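Local coordinates for protein tyrocidine synthetase 3 (Brevibacillus brevis, PDB 2JGP) that joins a peptidyl carrier domain to a condensation domain that probably forms peptide bonds in nonribosomal synthesis of the antibiotic tyrocidine, at residues Tyr4-Arg14 with Lys395-Asp406; Ser50-Asp58 with Gln265-Glu273. All blocks are in the same frame, centred on the assembly; numbering follows the deposited sequence.

Both contacts join the peptidyl carrier domain to the condensation domain. In contact 1, the start of helix 10-23 and the chain before it meet the end of helix 387-403. In contact 2, the end of helix 41-55 meets the start of helix 267-279. Both are partly buried, and contact 2 lies farther from the centre of the chain, about 23 Å against about 15 Å. Contact 1 relies on a lysine-to-tyrosine hydrogen bond, an arginine held by a backbone carbonyl and a salt bridge, and one small apolar patch. Contact 2 has one direct hydrogen bond, to a side-chain amide oxygen, and several bridging waters. They touch each other: Gln-272 OE1 meets Asp-406 N, and Glu-54 OE1 meets His-404 NE2.

Contact 1 (Tyr4-Arg14 with Lys395-Asp406); sequences YVAPRSVWEAR and KQNALDAYGHQD. With NA (sodium ion), chain F.
This contact is part of the interface between the carrier and condensation domains of a PCP-C bidomain. Arg-14, in the first helix of the carrier domain, grips the C-terminal end of helix 387-403 and the turn after it. The two short helical segments cross at -119°, with axes 8.8 Å apart.

The Arg-14 guanidinium approaches Gly-403 side-on. Arg-14 NE bonds Gly-403 O at 2.9 Å, and Arg-14 NH2 reaches the same oxygen at 3.2 Å. Both nitrogens come from one face of the carbonyl plane, NH2 from well above it. Gly-403 O also accepts from Gln-272 NE2. The side chain is extended from CG to NE (chi3 172°), which carries the guanidinium out to this turn. Arg-14 NH2 also makes a salt bridge to Asp-406 OD2 at 2.9 Å, on the anti side of the carboxylate. A water links NH1 to the same carboxylate oxygen. Val-10 CG2 lies over the centre of one guanidinium face and also meets Tyr-402 O at 3.4 Å. The in-plane bonds to Gly-403 O and Asp-406 OD2, with Val-10 on one face, probably fix the rotation of the group.

One turn back along helix 387-403, Leu-399 CD2 sits 4.2 Å from both Pro-7 CB and Ala-13 CB. Beyond this apolar patch, the extended Lys-395 chain and the ring of Tyr-4 approach from opposite directions. Lys-395 NZ donates to Tyr-4 OH at 2.8 Å and also bonds Gly-326 O. On the same condensation-domain helix, a sodium ion is held by Asp-400 OD1, by two waters and by Gln-396 OE1 at 2.2 Å.

Contact 2 (Ser50-Asp58 with Gln265-Glu273); sequences SMHNEYQVD and QSAAFHKQE
The directions of helix segments 50-55 and 267-273 differ by 76°, and the CA atoms of Tyr-55 and Ala-268 come within 4.8 Å. This is a helix-to-helix contact between the carrier domain and the condensation domain.

Gln-56 leaves the carrier helix with positive phi, and its side chain reaches the N-terminus of helix 267-279. Its OE1 accepts from Ala-268 N at 3.0 Å, with the donor above the amide carbonyl plane. Ala-267 CB lies 3.5 Å from Gln-56 CD. A water joins Gln-56 NE2 to Ala-267 N. Ser-266 caps the same helix: its OG accepts from Phe-269 N and also bonds Phe-263 O.

Lys-271 runs along the end of the carrier helix. Its CB meets Glu-54 O at 3.3 Å, and its CE packs against Asn-53 O. Glu-54, bent at chi2 (65°), brings OE2 to 3.6 Å from Lys-271 CD. The charged ends stay beyond salt-bridge distance. The other oxygen, Glu-54 OE1, bonds His-404 NE2.

Tyr-55 offers a ring edge to Gln-272, whose NE2 lies 3.8 Å from Tyr-55 CE2. Tyr-55 OH bonds Gln-17 OE1, while Gln-272 OE1 accepts from Asp-406 N. A second water accepts from Gln-272 NE2 and donates to both Glu-54 O, at 2.6 Å, and Ala-268 O.

Contact 1 (Tyr4-Arg14 with Lys395-Asp406)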
# COMPACT_ATOMS: atom_id res chain seq x y z
N TYR A 4 -14.26 -22.63 -6.23
CA TYR A 4 -13.93 -21.22 -6.43
C TYR A 4 -12.77 -20.81 -5.54
O TYR A 4 -12.81 -20.99 -4.33
CB TYR A 4 -15.12 -20.30 -6.14
CG TYR A 4 -14.77 -18.84 -6.35
CD1 TYR A 4 -14.47 -18.36 -7.62
CD2 TYR A 4 -14.74 -17.95 -5.29
CE1 TYR A 4 -14.15 -17.03 -7.84
CE2 TYR A 4 -14.41 -16.61 -5.49
CZ TYR A 4 -14.12 -16.16 -6.77
OH TYR A 4 -13.80 -14.84 -6.98
N VAL A 5 -11.74 -20.27 -6.19
CA VAL A 5 -10.64 -19.61 -5.51
C VAL A 5 -10.56 -18.20 -6.06
O VAL A 5 -10.36 -18.00 -7.27
CB VAL A 5 -9.33 -20.38 -5.74
CG1 VAL A 5 -8.14 -19.58 -5.23
CG2 VAL A 5 -9.40 -21.76 -5.07
N ALA A 6 -10.73 -17.20 -5.20
CA ALA A 6 -10.75 -15.81 -5.65
C ALA A 6 -9.38 -15.42 -6.20
O ALA A 6 -8.37 -15.91 -5.70
CB ALA A 6 -11.15 -14.89 -4.51
N PRO A 7 -9.33 -14.54 -7.22
CA PRO A 7 -8.05 -14.08 -7.77
C PRO A 7 -7.07 -13.63 -6.68
O PRO A 7 -7.48 -12.93 -5.74
CB PRO A 7 -8.46 -12.92 -8.67
CG PRO A 7 -9.84 -13.29 -9.13
CD PRO A 7 -10.47 -13.91 -7.91
N ARG A 8 -5.81 -14.04 -6.78
CA ARG A 8 -4.81 -13.80 -5.73
C ARG A 8 -3.68 -12.89 -6.19
O ARG A 8 -2.77 -12.57 -5.42
CB ARG A 8 -4.21 -15.12 -5.27
CG ARG A 8 -5.23 -16.13 -4.79
CD ARG A 8 -4.68 -17.52 -4.83
NE ARG A 8 -4.46 -17.99 -6.19
CZ ARG A 8 -4.12 -19.24 -6.50
NH1 ARG A 8 -3.97 -20.15 -5.55
NH2 ARG A 8 -3.93 -19.58 -7.77
N SER A 9 -3.72 -12.49 -7.46
CA SER A 9 -2.68 -11.66 -8.04
C SER A 9 -3.31 -10.77 -9.08
O SER A 9 -4.44 -11.01 -9.51
CB SER A 9 -1.61 -12.53 -8.71
OG SER A 9 -2.13 -13.17 -9.86
N VAL A 10 -2.55 -9.78 -9.53
CA VAL A 10 -3.04 -8.86 -10.55
C VAL A 10 -3.41 -9.58 -11.85
O VAL A 10 -4.44 -9.30 -12.43
CB VAL A 10 -2.04 -7.68 -10.79
CG1 VAL A 10 -0.71 -8.20 -11.34
CG2 VAL A 10 -2.64 -6.65 -11.73
N TRP A 11 -2.58 -10.53 -12.30
CA TRP A 11 -2.87 -11.22 -13.56
C TRP A 11 -4.03 -12.21 -13.42
O TRP A 11 -4.77 -12.40 -14.37
CB TRP A 11 -1.62 -11.88 -14.16
CG TRP A 11 -0.71 -10.86 -14.77
CD1 TRP A 11 0.53 -10.49 -14.33
CD2 TRP A 11 -1.00 -10.01 -15.89
NE1 TRP A 11 1.04 -9.49 -15.12
CE2 TRP A 11 0.12 -9.18 -16.09
CE3 TRP A 11 -2.10 -9.89 -16.75
CZ2 TRP A 11 0.18 -8.24 -17.11
CZ3 TRP A 11 -2.04 -8.95 -17.77
CH2 TRP A 11 -0.91 -8.14 -17.94
N GLU A 12 -4.20 -12.82 -12.25
CA GLU A 12 -5.37 -13.66 -12.02
C GLU A 12 -6.65 -12.83 -12.08
O GLU A 12 -7.65 -13.25 -12.68
CB GLU A 12 -5.26 -14.41 -10.69
CG GLU A 12 -4.31 -15.60 -10.75
CD GLU A 12 -4.30 -16.43 -9.49
OE1 GLU A 12 -3.52 -17.41 -9.45
OE2 GLU A 12 -5.08 -16.12 -8.56
N ALA A 13 -6.61 -11.63 -11.49
CA ALA A 13 -7.75 -10.70 -11.53
C ALA A 13 -8.05 -10.25 -12.96
O ALA A 13 -9.20 -10.30 -13.39
CB ALA A 13 -7.48 -9.50 -10.63
N ARG A 14 -7.03 -9.81 -13.68
CA ARG A 14 -7.20 -9.33 -15.05
C ARG A 14 -7.78 -10.40 -15.96
O ARG A 14 -8.73 -10.17 -16.70
CB ARG A 14 -5.87 -8.82 -15.62
CG ARG A 14 -5.42 -7.51 -15.00
CD ARG A 14 -4.01 -7.14 -15.40
NE ARG A 14 -3.68 -5.80 -14.93
CZ ARG A 14 -2.45 -5.34 -14.75
NH1 ARG A 14 -1.39 -6.10 -15.02
NH2 ARG A 14 -2.27 -4.11 -14.30
N LYS A 395 -16.27 -5.93 -3.97
CA LYS A 395 -15.34 -6.92 -4.50
C LYS A 395 -15.00 -6.63 -5.96
O LYS A 395 -13.83 -6.62 -6.34
CB LYS A 395 -15.91 -8.33 -4.40
CG LYS A 395 -15.14 -9.37 -5.18
CD LYS A 395 -15.84 -10.71 -5.17
CE LYS A 395 -15.02 -11.77 -5.89
NZ LYS A 395 -15.63 -13.11 -5.75
N GLN A 396 -16.04 -6.42 -6.76
CA GLN A 396 -15.89 -6.17 -8.19
C GLN A 396 -15.07 -4.91 -8.46
O GLN A 396 -14.18 -4.91 -9.31
CB GLN A 396 -17.26 -6.07 -8.86
CG GLN A 396 -17.25 -6.28 -10.36
CD GLN A 396 -16.56 -7.58 -10.77
OE1 GLN A 396 -15.53 -7.55 -11.44
NE2 GLN A 396 -17.09 -8.70 -10.33
N ASN A 397 -15.37 -3.85 -7.73
CA ASN A 397 -14.65 -2.59 -7.88
C ASN A 397 -13.21 -2.70 -7.40
O ASN A 397 -12.32 -2.04 -7.94
CB ASN A 397 -15.39 -1.47 -7.15
CG ASN A 397 -16.68 -1.09 -7.83
OD1 ASN A 397 -16.81 -1.19 -9.05
ND2 ASN A 397 -17.67 -0.68 -7.04
N ALA A 398 -12.98 -3.53 -6.38
CA ALA A 398 -11.64 -3.77 -5.86
C ALA A 398 -10.80 -4.52 -6.89
O ALA A 398 -9.67 -4.11 -7.20
CB ALA A 398 -11.70 -4.54 -4.56
N LEU A 399 -11.35 -5.60 -7.43
CA LEU A 399 -10.66 -6.37 -8.46
C LEU A 399 -10.37 -5.51 -9.69
O LEU A 399 -9.28 -5.57 -10.24
CB LEU A 399 -11.49 -7.59 -8.86
CG LEU A 399 -11.60 -8.69 -7.79
CD1 LEU A 399 -12.56 -9.78 -8.24
CD2 LEU A 399 -10.22 -9.27 -7.49
N ASP A 400 -11.35 -4.70 -10.10
CA ASP A 400 -11.17 -3.78 -11.23
C ASP A 400 -10.06 -2.78 -10.92
O ASP A 400 -9.22 -2.49 -11.78
CB ASP A 400 -12.46 -3.03 -11.55
CG ASP A 400 -13.54 -3.92 -12.15
OD1 ASP A 400 -13.24 -5.05 -12.57
OD2 ASP A 400 -14.71 -3.47 -12.21
N ALA A 401 -10.04 -2.27 -9.69
CA ALA A 401 -9.01 -1.33 -9.25
C ALA A 401 -7.63 -1.97 -9.29
O ALA A 401 -6.68 -1.39 -9.83
CB ALA A 401 -9.33 -0.82 -7.85
N TYR A 402 -7.51 -3.17 -8.74
CA TYR A 402 -6.24 -3.90 -8.75
C TYR A 402 -5.79 -4.21 -10.18
O TYR A 402 -4.59 -4.13 -10.48
CB TYR A 402 -6.33 -5.20 -7.94
CG TYR A 402 -6.72 -5.04 -6.49
CD1 TYR A 402 -7.43 -6.04 -5.83
CD2 TYR A 402 -6.42 -3.88 -5.77
CE1 TYR A 402 -7.81 -5.91 -4.50
CE2 TYR A 402 -6.80 -3.74 -4.43
CZ TYR A 402 -7.49 -4.76 -3.81
OH TYR A 402 -7.88 -4.63 -2.49
N GLY A 403 -6.74 -4.53 -11.05
CA GLY A 403 -6.44 -4.76 -12.47
C GLY A 403 -5.97 -3.52 -13.21
O GLY A 403 -5.39 -3.61 -14.28
N HIS A 404 -6.24 -2.35 -12.64
CA HIS A 404 -5.83 -1.09 -13.25
C HIS A 404 -4.97 -0.26 -12.31
O HIS A 404 -4.99 0.97 -12.36
CB HIS A 404 -7.06 -0.33 -13.71
CG HIS A 404 -7.84 -1.06 -14.76
ND1 HIS A 404 -8.77 -2.03 -14.44
CD2 HIS A 404 -7.78 -1.02 -16.11
CE1 HIS A 404 -9.27 -2.53 -15.56
NE2 HIS A 404 -8.68 -1.93 -16.58
N GLN A 405 -4.17 -0.94 -11.50
CA GLN A 405 -3.33 -0.28 -10.50
C GLN A 405 -2.07 0.39 -11.06
O GLN A 405 -1.40 1.15 -10.35
CB GLN A 405 -2.92 -1.28 -9.41
CG GLN A 405 -1.85 -2.28 -9.82
CD GLN A 405 -1.46 -3.19 -8.68
OE1 GLN A 405 -0.49 -2.93 -7.97
NE2 GLN A 405 -2.23 -4.24 -8.48
N ASP A 406 -1.74 0.13 -12.32
CA ASP A 406 -0.53 0.68 -12.91
C ASP A 406 -0.77 2.05 -13.56
O ASP A 406 -0.31 2.34 -14.67
CB ASP A 406 0.08 -0.32 -13.90
CG ASP A 406 0.57 -1.57 -13.20
OD1 ASP A 406 1.42 -1.46 -12.30
OD2 ASP A 406 0.11 -2.67 -13.54
NA NA F . -13.45 -7.71 -12.15
O HOH W 1 1.26 -5.37 -13.44
O HOH W 2 -13.79 -10.03 -12.23
O HOH W 3 -11.46 -7.13 -12.51

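Contact 2 (Ser50-Asp58 with Gln265-Glu273)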
# COMPACT_ATOMS: atom_id res chain seq x y z
N SER A 50 -8.85 -9.91 -26.44
CA SER A 50 -9.20 -9.01 -25.33
C SER A 50 -8.00 -8.63 -24.46
O SER A 50 -7.89 -7.48 -24.04
CB SER A 50 -10.28 -9.62 -24.44
OG SER A 50 -11.50 -9.73 -25.15
N MET A 51 -7.13 -9.60 -24.18
CA MET A 51 -5.93 -9.34 -23.39
C MET A 51 -4.95 -8.45 -24.16
O MET A 51 -4.26 -7.63 -23.56
CB MET A 51 -5.25 -10.65 -22.98
CG MET A 51 -6.07 -11.48 -22.00
SD MET A 51 -6.33 -10.66 -20.41
CE MET A 51 -4.67 -10.69 -19.73
N HIS A 52 -4.90 -8.61 -25.48
CA HIS A 52 -4.09 -7.73 -26.31
C HIS A 52 -4.63 -6.30 -26.29
O HIS A 52 -3.86 -5.34 -26.16
CB HIS A 52 -4.01 -8.25 -27.76
CG HIS A 52 -3.41 -7.27 -28.72
ND1 HIS A 52 -2.07 -6.96 -28.73
CD2 HIS A 52 -3.98 -6.52 -29.69
CE1 HIS A 52 -1.83 -6.07 -29.68
NE2 HIS A 52 -2.98 -5.78 -30.27
N ASN A 53 -5.95 -6.15 -26.43
CA ASN A 53 -6.57 -4.83 -26.47
C ASN A 53 -6.53 -4.08 -25.14
O ASN A 53 -6.23 -2.88 -25.11
CB ASN A 53 -8.02 -4.92 -26.96
CG ASN A 53 -8.13 -5.30 -28.43
OD1 ASN A 53 -7.17 -5.17 -29.19
ND2 ASN A 53 -9.30 -5.77 -28.84
N GLU A 54 -6.83 -4.77 -24.05
CA GLU A 54 -6.90 -4.12 -22.74
C GLU A 54 -5.51 -3.96 -22.11
O GLU A 54 -5.25 -2.93 -21.47
CB GLU A 54 -7.83 -4.90 -21.80
CG GLU A 54 -8.14 -4.20 -20.46
CD GLU A 54 -8.93 -2.91 -20.60
OE1 GLU A 54 -8.94 -2.11 -19.63
OE2 GLU A 54 -9.55 -2.68 -21.65
N TYR A 55 -4.63 -4.94 -22.29
CA TYR A 55 -3.35 -4.98 -21.57
C TYR A 55 -2.09 -5.06 -22.43
O TYR A 55 -0.99 -5.09 -21.89
CB TYR A 55 -3.36 -6.14 -20.56
CG TYR A 55 -4.52 -6.05 -19.60
CD1 TYR A 55 -5.60 -6.92 -19.68
CD2 TYR A 55 -4.55 -5.04 -18.64
CE1 TYR A 55 -6.67 -6.82 -18.80
CE2 TYR A 55 -5.62 -4.93 -17.76
CZ TYR A 55 -6.68 -5.81 -17.84
OH TYR A 55 -7.73 -5.68 -16.97
N GLN A 56 -2.23 -5.08 -23.76
CA GLN A 56 -1.09 -5.24 -24.67
C GLN A 56 -0.20 -6.42 -24.27
O GLN A 56 1.03 -6.31 -24.28
CB GLN A 56 -0.25 -3.96 -24.72
CG GLN A 56 -0.68 -2.96 -25.77
CD GLN A 56 0.30 -1.83 -25.91
OE1 GLN A 56 0.73 -1.25 -24.92
NE2 GLN A 56 0.67 -1.51 -27.15
N VAL A 57 -0.82 -7.52 -23.90
CA VAL A 57 -0.11 -8.75 -23.60
C VAL A 57 -0.54 -9.77 -24.65
O VAL A 57 -1.74 -10.01 -24.82
CB VAL A 57 -0.39 -9.26 -22.19
CG1 VAL A 57 0.27 -10.61 -21.96
CG2 VAL A 57 0.11 -8.24 -21.16
N ASP A 58 0.43 -10.33 -25.35
CA ASP A 58 0.17 -11.24 -26.45
C ASP A 58 0.36 -12.68 -25.97
O ASP A 58 1.49 -13.12 -25.77
CB ASP A 58 1.09 -10.91 -27.62
CG ASP A 58 0.88 -9.50 -28.15
OD1 ASP A 58 -0.30 -9.09 -28.30
OD2 ASP A 58 1.88 -8.80 -28.42
N GLN A 265 4.07 5.48 -22.14
CA GLN A 265 3.84 5.75 -23.56
C GLN A 265 3.07 4.64 -24.29
O GLN A 265 2.93 4.68 -25.51
CB GLN A 265 5.18 5.98 -24.28
CG GLN A 265 5.62 7.44 -24.33
CD GLN A 265 6.00 7.99 -22.98
OE1 GLN A 265 5.59 9.09 -22.61
NE2 GLN A 265 6.80 7.23 -22.23
N SER A 266 2.56 3.66 -23.54
CA SER A 266 1.95 2.48 -24.16
C SER A 266 0.43 2.61 -24.28
O SER A 266 -0.20 3.41 -23.59
CB SER A 266 2.30 1.23 -23.34
OG SER A 266 1.67 1.25 -22.08
N ALA A 267 -0.14 1.81 -25.17
CA ALA A 267 -1.59 1.65 -25.25
C ALA A 267 -2.13 1.08 -23.94
O ALA A 267 -3.21 1.47 -23.48
CB ALA A 267 -1.96 0.75 -26.42
N ALA A 268 -1.38 0.16 -23.33
CA ALA A 268 -1.76 -0.44 -22.05
C ALA A 268 -1.94 0.62 -20.96
O ALA A 268 -2.89 0.57 -20.20
CB ALA A 268 -0.72 -1.46 -21.61
N PHE A 269 -1.03 1.59 -20.90
CA PHE A 269 -1.15 2.69 -19.93
C PHE A 269 -2.42 3.50 -20.16
O PHE A 269 -3.09 3.89 -19.21
CB PHE A 269 0.09 3.59 -19.99
CG PHE A 269 0.04 4.77 -19.06
CD1 PHE A 269 0.55 4.68 -17.77
CD2 PHE A 269 -0.48 5.98 -19.49
CE1 PHE A 269 0.52 5.77 -16.92
CE2 PHE A 269 -0.52 7.08 -18.63
CZ PHE A 269 -0.02 6.98 -17.35
N HIS A 270 -2.76 3.75 -21.42
CA HIS A 270 -3.98 4.49 -21.74
C HIS A 270 -5.23 3.77 -21.21
O HIS A 270 -6.18 4.41 -20.78
CB HIS A 270 -4.10 4.70 -23.24
CG HIS A 270 -5.03 5.81 -23.63
ND1 HIS A 270 -6.30 5.58 -24.11
CD2 HIS A 270 -4.86 7.15 -23.62
CE1 HIS A 270 -6.88 6.74 -24.38
NE2 HIS A 270 -6.02 7.71 -24.09
N LYS A 271 -5.20 2.44 -21.24
CA LYS A 271 -6.30 1.64 -20.72
C LYS A 271 -6.32 1.63 -19.19
O LYS A 271 -7.40 1.66 -18.60
CB LYS A 271 -6.22 0.20 -21.26
CG LYS A 271 -6.49 0.07 -22.75
CD LYS A 271 -7.96 0.27 -23.09
CE LYS A 271 -8.23 0.03 -24.56
NZ LYS A 271 -9.68 0.23 -24.89
N GLN A 272 -5.15 1.59 -18.56
CA GLN A 272 -5.06 1.73 -17.10
C GLN A 272 -5.67 3.06 -16.68
O GLN A 272 -6.47 3.12 -15.76
CB GLN A 272 -3.61 1.67 -16.59
CG GLN A 272 -2.88 0.36 -16.81
CD GLN A 272 -3.37 -0.75 -15.91
OE1 GLN A 272 -3.16 -0.71 -14.70
NE2 GLN A 272 -4.02 -1.75 -16.50
N GLU A 273 -5.29 4.12 -17.39
CA GLU A 273 -5.80 5.46 -17.14
C GLU A 273 -7.30 5.56 -17.38
O GLU A 273 -8.04 6.10 -16.55
CB GLU A 273 -5.08 6.47 -18.03
CG GLU A 273 -5.63 7.89 -17.95
CD GLU A 273 -4.80 8.87 -18.75
OE1 GLU A 273 -4.11 9.70 -18.13
OE2 GLU A 273 -4.85 8.80 -20.00
O HOH W 4 -3.88 -1.88 -19.49
O HOH W 5 -9.72 0.45 -19.48
O HOH W 6 1.84 1.04 -27.34